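Local coordinates for uncharacterized protein (Neisseria meningitidis serogroup B, PDB 3NYM) that is of unknown function but is a largely helical protein of the DUF6853 family that assembles from two copies in the crystal, at residues 65-70 with 87-92. Numbering follows the deposited sequence.
Sequences LDYMEV and LFMAMI
The Tyr67 ring meets helix 83-113 with one face, and the group over that face is a methylene: Met89 CB lies above the ring centre, 3.3 Å from the centroid and 6° off the ring normal, a nearly axial CH-pi contact. From there Met89 runs alongside the tyrosine in the same direction. Bends at chi2 (-63°) and chi3 fold the selenomethionine so that its methyl CE comes 3.6 Å from Tyr67 OH, while SE stands obliquely, 5.3 Å from the Tyr67 centroid, in a Met-aromatic contact. The foot of the tyrosine is covered as well, with Tyr67 CB 3.8 Å from Ala90 N.

Ala90 also receives Met68, another selenomethionine, which does not start toward the partner helix but turns its end in. With CG anti to the carbonyl carbon, the bend at chi2 brings SE to 3.4 Å from Ala90 CB; chi3 turns only the methyl CE. The same SE touches Leu87 CD2, where the two side chains cross obliquely. The methyl of Ala90 thus meets both Tyr67 CB and Met68 SE. No hydrogen bond joins the segments, so apolar contact carries the interface.

Further out, Leu87 reaches Cys71 and Ala90 reaches Phe64. The second subunit packs its Ile13 against Met68 and its Leu112 against Leu87, extending this apolar layer into the dimer. A small residue at a crossing point lets helices come close, as Ala90 does here, its CA 5.3 Å from Tyr67 CA. With axes 8.1 Å apart at 162°, the segments belong to the antiparallel arms of a helical hairpin, helix 64-76 and the first part of the long helix 83-113.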
loop_
_atom_site.group_PDB
_atom_site.type_symbol
_atom_site.label_atom_id
_atom_site.label_comp_id
_atom_site.label_asym_id
_atom_site.label_seq_id
_atom_site.Cartn_x
_atom_site.Cartn_y
_atom_site.Cartn_z
ATOM N N LEU A 65 5.402 3.871 -11.683
ATOM C CA LEU A 65 6.062 5.083 -12.163
ATOM C C LEU A 65 6.131 5.131 -13.681
ATOM O O LEU A 65 5.858 6.168 -14.277
ATOM C CB LEU A 65 7.473 5.212 -11.605
ATOM C CG LEU A 65 7.592 5.311 -10.087
ATOM C CD1 LEU A 65 9.040 5.586 -9.696
ATOM C CD2 LEU A 65 6.674 6.393 -9.537
ATOM N N ASP A 66 6.520 4.015 -14.289
ATOM C CA ASP A 66 6.679 3.950 -15.731
ATOM C C ASP A 66 5.398 4.366 -16.415
ATOM O O ASP A 66 5.421 5.155 -17.343
ATOM C CB ASP A 66 7.050 2.535 -16.174
ATOM C CG ASP A 66 8.495 2.186 -15.871
ATOM O OD1 ASP A 66 9.261 3.065 -15.418
ATOM O OD2 ASP A 66 8.865 1.019 -16.094
ATOM N N TYR A 67 4.271 3.835 -15.954
ATOM C CA TYR A 67 2.997 4.164 -16.577
ATOM C C TYR A 67 2.637 5.638 -16.372
ATOM O O TYR A 67 2.070 6.282 -17.259
ATOM C CB TYR A 67 1.880 3.231 -16.094
ATOM C CG TYR A 67 1.760 1.957 -16.922
ATOM C CD1 TYR A 67 2.104 0.725 -16.388
ATOM C CD2 TYR A 67 1.323 1.997 -18.243
ATOM C CE1 TYR A 67 2.004 -0.438 -17.134
ATOM C CE2 TYR A 67 1.224 0.829 -19.010
ATOM C CZ TYR A 67 1.561 -0.385 -18.436
ATOM O OH TYR A 67 1.466 -1.539 -19.169
HETATM N N MSE A 68 2.968 6.176 -15.204
HETATM C CA MSE A 68 2.706 7.588 -14.959
HETATM C C MSE A 68 3.558 8.441 -15.903
HETATM O O MSE A 68 3.108 9.479 -16.388
HETATM C CB MSE A 68 2.985 7.951 -13.498
HETATM C CG MSE A 68 1.937 7.445 -12.520
HETATM SE SE MSE A 68 0.104 7.961 -12.965
HETATM C CE MSE A 68 0.386 9.868 -13.249
ATOM N N GLU A 69 4.781 7.984 -16.184
ATOM C CA GLU A 69 5.702 8.762 -17.020
ATOM C C GLU A 69 5.230 8.742 -18.468
ATOM O O GLU A 69 5.373 9.733 -19.189
ATOM C CB GLU A 69 7.142 8.230 -16.923
ATOM C CG GLU A 69 7.682 8.045 -15.483
ATOM C CD GLU A 69 7.921 9.354 -14.721
ATOM O OE1 GLU A 69 7.739 10.438 -15.314
ATOM O OE2 GLU A 69 8.297 9.295 -13.523
ATOM N N VAL A 70 4.672 7.606 -18.890
ATOM C CA VAL A 70 4.109 7.488 -20.230
ATOM C C VAL A 70 2.880 8.378 -20.344
ATOM O O VAL A 70 2.640 8.980 -21.393
ATOM C CB VAL A 70 3.747 6.028 -20.576
ATOM C CG1 VAL A 70 2.925 5.963 -21.840
ATOM C CG2 VAL A 70 5.017 5.181 -20.737
ATOM N N LEU A 87 -2.808 6.005 -17.531
ATOM C CA LEU A 87 -3.402 6.290 -16.219
ATOM C C LEU A 87 -4.120 5.078 -15.654
ATOM O O LEU A 87 -4.045 4.797 -14.453
ATOM C CB LEU A 87 -4.412 7.439 -16.319
ATOM C CG LEU A 87 -4.050 8.814 -15.787
ATOM C CD1 LEU A 87 -5.284 9.703 -15.863
ATOM C CD2 LEU A 87 -3.542 8.725 -14.368
ATOM N N PHE A 88 -4.838 4.371 -16.520
ATOM C CA PHE A 88 -5.572 3.176 -16.115
ATOM C C PHE A 88 -4.612 2.135 -15.559
ATOM O O PHE A 88 -4.848 1.551 -14.490
ATOM C CB PHE A 88 -6.347 2.602 -17.304
ATOM C CG PHE A 88 -6.930 1.252 -17.047
ATOM C CD1 PHE A 88 -8.102 1.112 -16.325
ATOM C CD2 PHE A 88 -6.311 0.112 -17.542
ATOM C CE1 PHE A 88 -8.643 -0.148 -16.090
ATOM C CE2 PHE A 88 -6.847 -1.142 -17.316
ATOM C CZ PHE A 88 -8.015 -1.273 -16.590
HETATM N N MSE A 89 -3.516 1.911 -16.273
HETATM C CA MSE A 89 -2.544 0.912 -15.834
HETATM C C MSE A 89 -1.816 1.369 -14.563
HETATM O O MSE A 89 -1.535 0.554 -13.683
HETATM C CB MSE A 89 -1.562 0.567 -16.949
HETATM C CG MSE A 89 -2.215 -0.181 -18.117
HETATM SE SE MSE A 89 -2.943 -1.927 -17.597
HETATM C CE MSE A 89 -1.268 -2.799 -17.124
ATOM N N ALA A 90 -1.504 2.659 -14.463
ATOM C CA ALA A 90 -0.957 3.182 -13.191
ATOM C C ALA A 90 -1.901 2.873 -12.034
ATOM O O ALA A 90 -1.467 2.503 -10.934
ATOM C CB ALA A 90 -0.701 4.694 -13.267
HETATM N N MSE A 91 -3.193 3.035 -12.289
HETATM C CA MSE A 91 -4.219 2.768 -11.287
HETATM C C MSE A 91 -4.108 1.335 -10.826
HETATM O O MSE A 91 -4.110 1.044 -9.631
HETATM C CB MSE A 91 -5.599 2.985 -11.890
HETATM C CG MSE A 91 -6.533 3.780 -11.048
HETATM SE SE MSE A 91 -8.347 3.406 -11.594
HETATM C CE MSE A 91 -8.244 1.492 -11.189
ATOM N N ILE A 92 -3.995 0.429 -11.791
ATOM C CA ILE A 92 -3.793 -0.978 -11.484
ATOM C C ILE A 92 -2.573 -1.230 -10.583
ATOM O O ILE A 92 -2.621 -2.052 -9.655
ATOM C CB ILE A 92 -3.638 -1.819 -12.768
ATOM C CG1 ILE A 92 -4.947 -1.827 -13.564
ATOM C CG2 ILE A 92 -3.204 -3.236 -12.414
ATOM C CD1 ILE A 92 -6.105 -2.444 -12.818
#